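PDB 6LG3: PhiRv1 phage protein from Mycobacterium tuberculosis, which probably acts as a bacterial toxin (EST12) that activates a RACK1-NLRP3-gasdermin D pyroptosis and IL-1 beta immune pathway. Local coordinates for residues D5-M10 and W67-A72; L13-V18 and L60-D64. All blocks are in the same frame, centred on the assembly; numbering follows the deposited sequence.

Contact 1: D5-M10 and W67-A72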
loop_
_atom_site.group_PDB
_atom_site.type_symbol
_atom_site.label_atom_id
_atom_site.label_comp_id
_atom_site.label_asym_id
_atom_site.label_seq_id
_atom_site.Cartn_x
_atom_site.Cartn_y
_atom_site.Cartn_z
ATOM N N ASP A 5 6.178 9.878 -2.734
ATOM C CA ASP A 5 5.344 9.507 -3.873
ATOM C C ASP A 5 5.224 7.995 -4.006
ATOM O O ASP A 5 4.160 7.480 -4.378
ATOM C CB ASP A 5 5.894 10.124 -5.157
ATOM C CG ASP A 5 5.679 11.618 -5.213
ATOM O OD1 ASP A 5 6.504 12.317 -5.834
ATOM O OD2 ASP A 5 4.667 12.087 -4.646
ATOM N N GLU A 6 6.301 7.269 -3.709
ATOM C CA GLU A 6 6.223 5.812 -3.742
ATOM C C GLU A 6 5.282 5.284 -2.665
ATOM O O GLU A 6 4.500 4.361 -2.923
ATOM C CB GLU A 6 7.617 5.203 -3.592
ATOM C CG GLU A 6 8.458 5.288 -4.866
ATOM C CD GLU A 6 9.915 4.917 -4.634
ATOM O OE1 GLU A 6 10.385 5.023 -3.480
ATOM O OE2 GLU A 6 10.591 4.515 -5.602
ATOM N N ARG A 7 5.334 5.858 -1.457
ATOM C CA ARG A 7 4.396 5.442 -0.411
ATOM C C ARG A 7 2.959 5.753 -0.811
ATOM O O ARG A 7 2.052 4.940 -0.591
ATOM C CB ARG A 7 4.733 6.116 0.924
ATOM C CG ARG A 7 6.091 5.742 1.506
ATOM C CD ARG A 7 6.352 6.443 2.838
ATOM N NE ARG A 7 7.781 6.507 3.137
ATOM C CZ ARG A 7 8.443 5.602 3.853
ATOM N NH1 ARG A 7 7.807 4.549 4.358
ATOM N NH2 ARG A 7 9.744 5.749 4.065
ATOM N N GLN A 8 2.738 6.933 -1.402
ATOM C CA GLN A 8 1.404 7.305 -1.857
ATOM C C GLN A 8 0.874 6.311 -2.888
ATOM O O GLN A 8 -0.285 5.874 -2.807
ATOM C CB GLN A 8 1.446 8.725 -2.423
ATOM C CG GLN A 8 0.104 9.401 -2.564
ATOM C CD GLN A 8 0.243 10.892 -2.821
ATOM O OE1 GLN A 8 0.363 11.685 -1.884
ATOM N NE2 GLN A 8 0.240 11.279 -4.095
ATOM N N LEU A 9 1.720 5.917 -3.849
ATOM C CA LEU A 9 1.294 4.940 -4.847
ATOM C C LEU A 9 0.988 3.584 -4.206
ATOM O O LEU A 9 -0.006 2.930 -4.559
ATOM C CB LEU A 9 2.364 4.817 -5.934
ATOM C CG LEU A 9 2.086 3.858 -7.085
ATOM C CD1 LEU A 9 0.702 4.088 -7.668
ATOM C CD2 LEU A 9 3.161 4.059 -8.153
ATOM N N MET A 10 1.814 3.149 -3.250
ATOM C CA MET A 10 1.520 1.889 -2.570
ATOM C C MET A 10 0.186 1.960 -1.830
ATOM O O MET A 10 -0.575 0.986 -1.816
ATOM C CB MET A 10 2.655 1.520 -1.608
ATOM C CG MET A 10 3.984 1.141 -2.308
ATOM S SD MET A 10 3.888 -0.446 -3.170
ATOM C CE MET A 10 3.800 -1.636 -1.815
ATOM N N TRP A 67 9.434 -0.751 -11.190
ATOM C CA TRP A 67 8.109 -0.328 -11.635
ATOM C C TRP A 67 7.545 0.761 -10.726
ATOM O O TRP A 67 6.980 1.756 -11.206
ATOM C CB TRP A 67 7.175 -1.543 -11.689
ATOM C CG TRP A 67 5.765 -1.233 -12.115
ATOM C CD1 TRP A 67 5.251 -1.325 -13.370
ATOM C CD2 TRP A 67 4.692 -0.786 -11.272
ATOM N NE1 TRP A 67 3.924 -0.958 -13.368
ATOM C CE2 TRP A 67 3.559 -0.625 -12.089
ATOM C CE3 TRP A 67 4.584 -0.508 -9.906
ATOM C CZ2 TRP A 67 2.331 -0.195 -11.588
ATOM C CZ3 TRP A 67 3.357 -0.080 -9.406
ATOM C CH2 TRP A 67 2.253 0.072 -10.244
ATOM N N LEU A 68 7.692 0.594 -9.406
ATOM C CA LEU A 68 7.156 1.574 -8.466
ATOM C C LEU A 68 7.875 2.912 -8.594
ATOM O O LEU A 68 7.245 3.974 -8.549
ATOM C CB LEU A 68 7.275 1.048 -7.034
ATOM C CG LEU A 68 6.624 1.891 -5.936
ATOM C CD1 LEU A 68 5.124 1.828 -6.047
ATOM C CD2 LEU A 68 7.076 1.424 -4.561
ATOM N N ALA A 69 9.199 2.881 -8.747
ATOM C CA ALA A 69 9.949 4.120 -8.924
ATOM C C ALA A 69 9.536 4.830 -10.210
ATOM O O ALA A 69 9.338 6.053 -10.217
ATOM C CB ALA A 69 11.453 3.829 -8.916
ATOM N N PHE A 70 9.387 4.082 -11.307
ATOM C CA PHE A 70 8.977 4.710 -12.563
ATOM C C PHE A 70 7.592 5.338 -12.438
ATOM O O PHE A 70 7.405 6.519 -12.743
ATOM C CB PHE A 70 9.009 3.696 -13.707
ATOM C CG PHE A 70 8.620 4.280 -15.030
ATOM C CD1 PHE A 70 9.523 5.055 -15.741
ATOM C CD2 PHE A 70 7.360 4.056 -15.566
ATOM C CE1 PHE A 70 9.181 5.603 -16.967
ATOM C CE2 PHE A 70 7.010 4.602 -16.795
ATOM C CZ PHE A 70 7.924 5.374 -17.492
ATOM N N HIS A 71 6.605 4.571 -11.976
ATOM C CA HIS A 71 5.257 5.126 -11.919
ATOM C C HIS A 71 5.101 6.208 -10.858
ATOM O O HIS A 71 4.209 7.054 -10.990
ATOM C CB HIS A 71 4.233 4.009 -11.710
ATOM C CG HIS A 71 3.963 3.234 -12.960
ATOM N ND1 HIS A 71 4.879 2.358 -13.504
ATOM C CD2 HIS A 71 2.906 3.244 -13.804
ATOM C CE1 HIS A 71 4.385 1.841 -14.614
ATOM N NE2 HIS A 71 3.188 2.360 -14.817
ATOM N N ALA A 72 5.949 6.226 -9.829
ATOM C CA ALA A 72 5.852 7.298 -8.844
ATOM C C ALA A 72 6.543 8.572 -9.315
ATOM O O ALA A 72 6.131 9.670 -8.927
ATOM C CB ALA A 72 6.438 6.851 -7.502
#
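Leu-9 enters helix 67-72 as a knob in a hole lined by Trp-67, Leu-68, His-71 and Ala-72. Its CD2 methyl does most of the touching, 3.6 Å from Leu-68 CD1 and 3.7 Å from His-71 CB, and meets the Trp-67 ring obliquely. A branched leucine suits the hole, one methyl filling it while CG lies along Leu-68; the two leucines run antiparallel. Chi1 of -174° carries Leu-68 CG out toward helix 5-10, where its two methyls part: CD1 goes to Leu-9, CD2 lies 3.8 Å from Met-10 CG, the bent methionine chain roughly perpendicular to it. Small Ala-72 suits the place where the helices come nearest, its CB 3.7 Å from Glu-6 CG. This is helix-helix packing at a steep angle: the axes of the two segments approach to 9.0 Å, their directions 102° apart, setting helix 65-73 across the start of helix 4-22. The methylenes of Glu-6 line the apolar seam and its extended chain carries OE2 to 3.4 Å from Ala-69 CA; OE1 accepts a hydrogen bond from Thr-3 N. Farther out, His-71 lays its ring over one face of Trp-67. Its ND1 donates to Trp-67 O (3.2 Å), which takes His-71 N from the opposite face of the carbonyl plane. On the sheet side, Met-10 and Leu-68 both touch Ala-51.

Contact 2: L13-V18 and L60-D64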
loop_
_atom_site.group_PDB
_atom_site.type_symbol
_atom_site.label_atom_id
_atom_site.label_comp_id
_atom_site.label_asym_id
_atom_site.label_seq_id
_atom_site.Cartn_x
_atom_site.Cartn_y
_atom_site.Cartn_z
ATOM N N LEU A 13 -2.612 1.576 -4.442
ATOM C CA LEU A 13 -2.723 0.163 -4.798
ATOM C C LEU A 13 -3.402 -0.646 -3.689
ATOM O O LEU A 13 -4.153 -1.590 -3.973
ATOM C CB LEU A 13 -1.340 -0.415 -5.094
ATOM C CG LEU A 13 -0.539 0.201 -6.243
ATOM C CD1 LEU A 13 0.819 -0.477 -6.318
ATOM C CD2 LEU A 13 -1.290 0.032 -7.545
ATOM N N ALA A 14 -3.128 -0.316 -2.423
ATOM C CA ALA A 14 -3.774 -1.045 -1.330
ATOM C C ALA A 14 -5.271 -0.774 -1.288
ATOM O O ALA A 14 -6.066 -1.699 -1.078
ATOM C CB ALA A 14 -3.127 -0.687 0.004
ATOM N N VAL A 15 -5.674 0.485 -1.488
ATOM C CA VAL A 15 -7.099 0.804 -1.575
ATOM C C VAL A 15 -7.757 -0.011 -2.682
ATOM O O VAL A 15 -8.852 -0.561 -2.498
ATOM C CB VAL A 15 -7.298 2.317 -1.784
ATOM C CG1 VAL A 15 -8.759 2.647 -2.059
ATOM C CG2 VAL A 15 -6.790 3.089 -0.578
ATOM N N GLN A 16 -7.090 -0.120 -3.844
ATOM C CA GLN A 16 -7.628 -0.940 -4.931
ATOM C C GLN A 16 -7.770 -2.400 -4.517
ATOM O O GLN A 16 -8.762 -3.058 -4.862
ATOM C CB GLN A 16 -6.739 -0.837 -6.176
ATOM C CG GLN A 16 -6.722 0.528 -6.818
ATOM C CD GLN A 16 -5.815 0.572 -8.042
ATOM O OE1 GLN A 16 -5.001 1.485 -8.196
ATOM N NE2 GLN A 16 -5.953 -0.419 -8.917
ATOM N N VAL A 17 -6.778 -2.934 -3.800
ATOM C CA VAL A 17 -6.840 -4.329 -3.370
ATOM C C VAL A 17 -8.015 -4.538 -2.424
ATOM O O VAL A 17 -8.767 -5.514 -2.540
ATOM C CB VAL A 17 -5.512 -4.754 -2.714
ATOM C CG1 VAL A 17 -5.669 -6.122 -2.033
ATOM C CG2 VAL A 17 -4.390 -4.786 -3.743
ATOM N N VAL A 18 -8.181 -3.627 -1.461
ATOM C CA VAL A 18 -9.257 -3.788 -0.486
ATOM C C VAL A 18 -10.606 -3.717 -1.181
ATOM O O VAL A 18 -11.516 -4.507 -0.886
ATOM C CB VAL A 18 -9.140 -2.738 0.634
ATOM C CG1 VAL A 18 -10.320 -2.861 1.609
ATOM C CG2 VAL A 18 -7.821 -2.903 1.383
ATOM N N LEU A 60 -0.786 -6.851 1.772
ATOM C CA LEU A 60 -1.841 -6.445 0.858
ATOM C C LEU A 60 -1.300 -6.166 -0.538
ATOM O O LEU A 60 -1.971 -6.475 -1.529
ATOM C CB LEU A 60 -2.549 -5.195 1.377
ATOM C CG LEU A 60 -3.605 -5.343 2.474
ATOM C CD1 LEU A 60 -4.178 -3.984 2.814
ATOM C CD2 LEU A 60 -4.709 -6.290 2.061
ATOM N N VAL A 61 -0.105 -5.573 -0.633
ATOM C CA VAL A 61 0.440 -5.138 -1.920
ATOM C C VAL A 61 1.912 -5.503 -1.987
ATOM O O VAL A 61 2.657 -5.279 -1.031
ATOM C CB VAL A 61 0.290 -3.613 -2.133
ATOM C CG1 VAL A 61 0.873 -3.181 -3.496
ATOM C CG2 VAL A 61 -1.153 -3.175 -2.000
ATOM N N HIS A 62 2.347 -6.038 -3.124
ATOM C CA HIS A 62 3.771 -6.032 -3.418
ATOM C C HIS A 62 3.973 -5.532 -4.841
ATOM O O HIS A 62 3.184 -5.841 -5.740
ATOM C CB HIS A 62 4.433 -7.401 -3.200
ATOM C CG HIS A 62 3.915 -8.490 -4.081
ATOM N ND1 HIS A 62 4.428 -8.733 -5.337
ATOM C CD2 HIS A 62 2.961 -9.428 -3.872
ATOM C CE1 HIS A 62 3.795 -9.760 -5.875
ATOM N NE2 HIS A 62 2.901 -10.201 -5.007
ATOM N N ALA A 63 4.990 -4.701 -5.020
ATOM C CA ALA A 63 5.254 -4.084 -6.312
ATOM C C ALA A 63 6.750 -4.110 -6.585
ATOM O O ALA A 63 7.551 -3.848 -5.689
ATOM C CB ALA A 63 4.741 -2.640 -6.358
ATOM N N ASP A 64 7.118 -4.427 -7.820
ATOM C CA ASP A 64 8.510 -4.327 -8.227
ATOM C C ASP A 64 9.033 -2.919 -7.970
ATOM O O ASP A 64 8.342 -1.935 -8.230
ATOM C CB ASP A 64 8.619 -4.663 -9.712
ATOM C CG ASP A 64 10.001 -4.446 -10.246
ATOM O OD1 ASP A 64 10.193 -3.441 -10.939
ATOM O OD2 ASP A 64 10.872 -5.293 -9.973
#
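Val-61 packs against helix 13-18 through both of its methyls. CG2 presses on the backbone, 3.4 Å from Ala-14 CA, an approach that the small alanine side chain permits, and lies 4.0 Å from Val-17 CG2. With CG1 anti to the backbone N (chi1 180°), the other branch turns to Leu-13, 3.9 Å from its CB, and the leucine chain passes crosswise to the valine. The remaining apolar contacts are looser. Leu-60 brings CD1 to 4.1 Å from Val-18 CG2, and at the other end Leu-13 CD1 just meets the methyl of Ala-63. The fold here is a helix lying across one face of a three-stranded antiparallel sheet; segment 13-18 runs at 132° to segment 60-64 of the edge strand. Branched Val-61 suits a strand and gives the helix a compact apolar surface. A second kind of contact sets apolar groups against a polar atom: both methyls of Val-17 rest against Leu-60 O from one side, CG2 at 3.7 Å. No hydrogen bond joins helix and strand. Backbone bonding instead ties the strand to its neighbour, where Leu-60 and Val-61 both face Leu-53 in a classic beta bulge, allowing these successive side chains to point toward the same helix.

In the fold
Both contacts draw on helix 4-22, its first turns in contact 1 and its middle in contact 2, and their other halves are consecutive, since strand 58-64 runs straight into helix 65-73. Asp-64, the N-cap of that helix, marks the junction. Both are partly buried. Contact 2, nested in sequence inside contact 1, lies nearer the centre of the chain, has no exposed residue among those that touch, and is apolar apart from backbone atoms. Contact 1 lies farther out, with three of its nine touching residues exposed, and adds the Glu-6 carboxylate and the CB of His-71 to the leucine packing. The two are continuous: Met-10 CE is 3.7 Å from Val-61 CG1, and Trp-67 CZ3 is 4.0 Å from Leu-13 CD1.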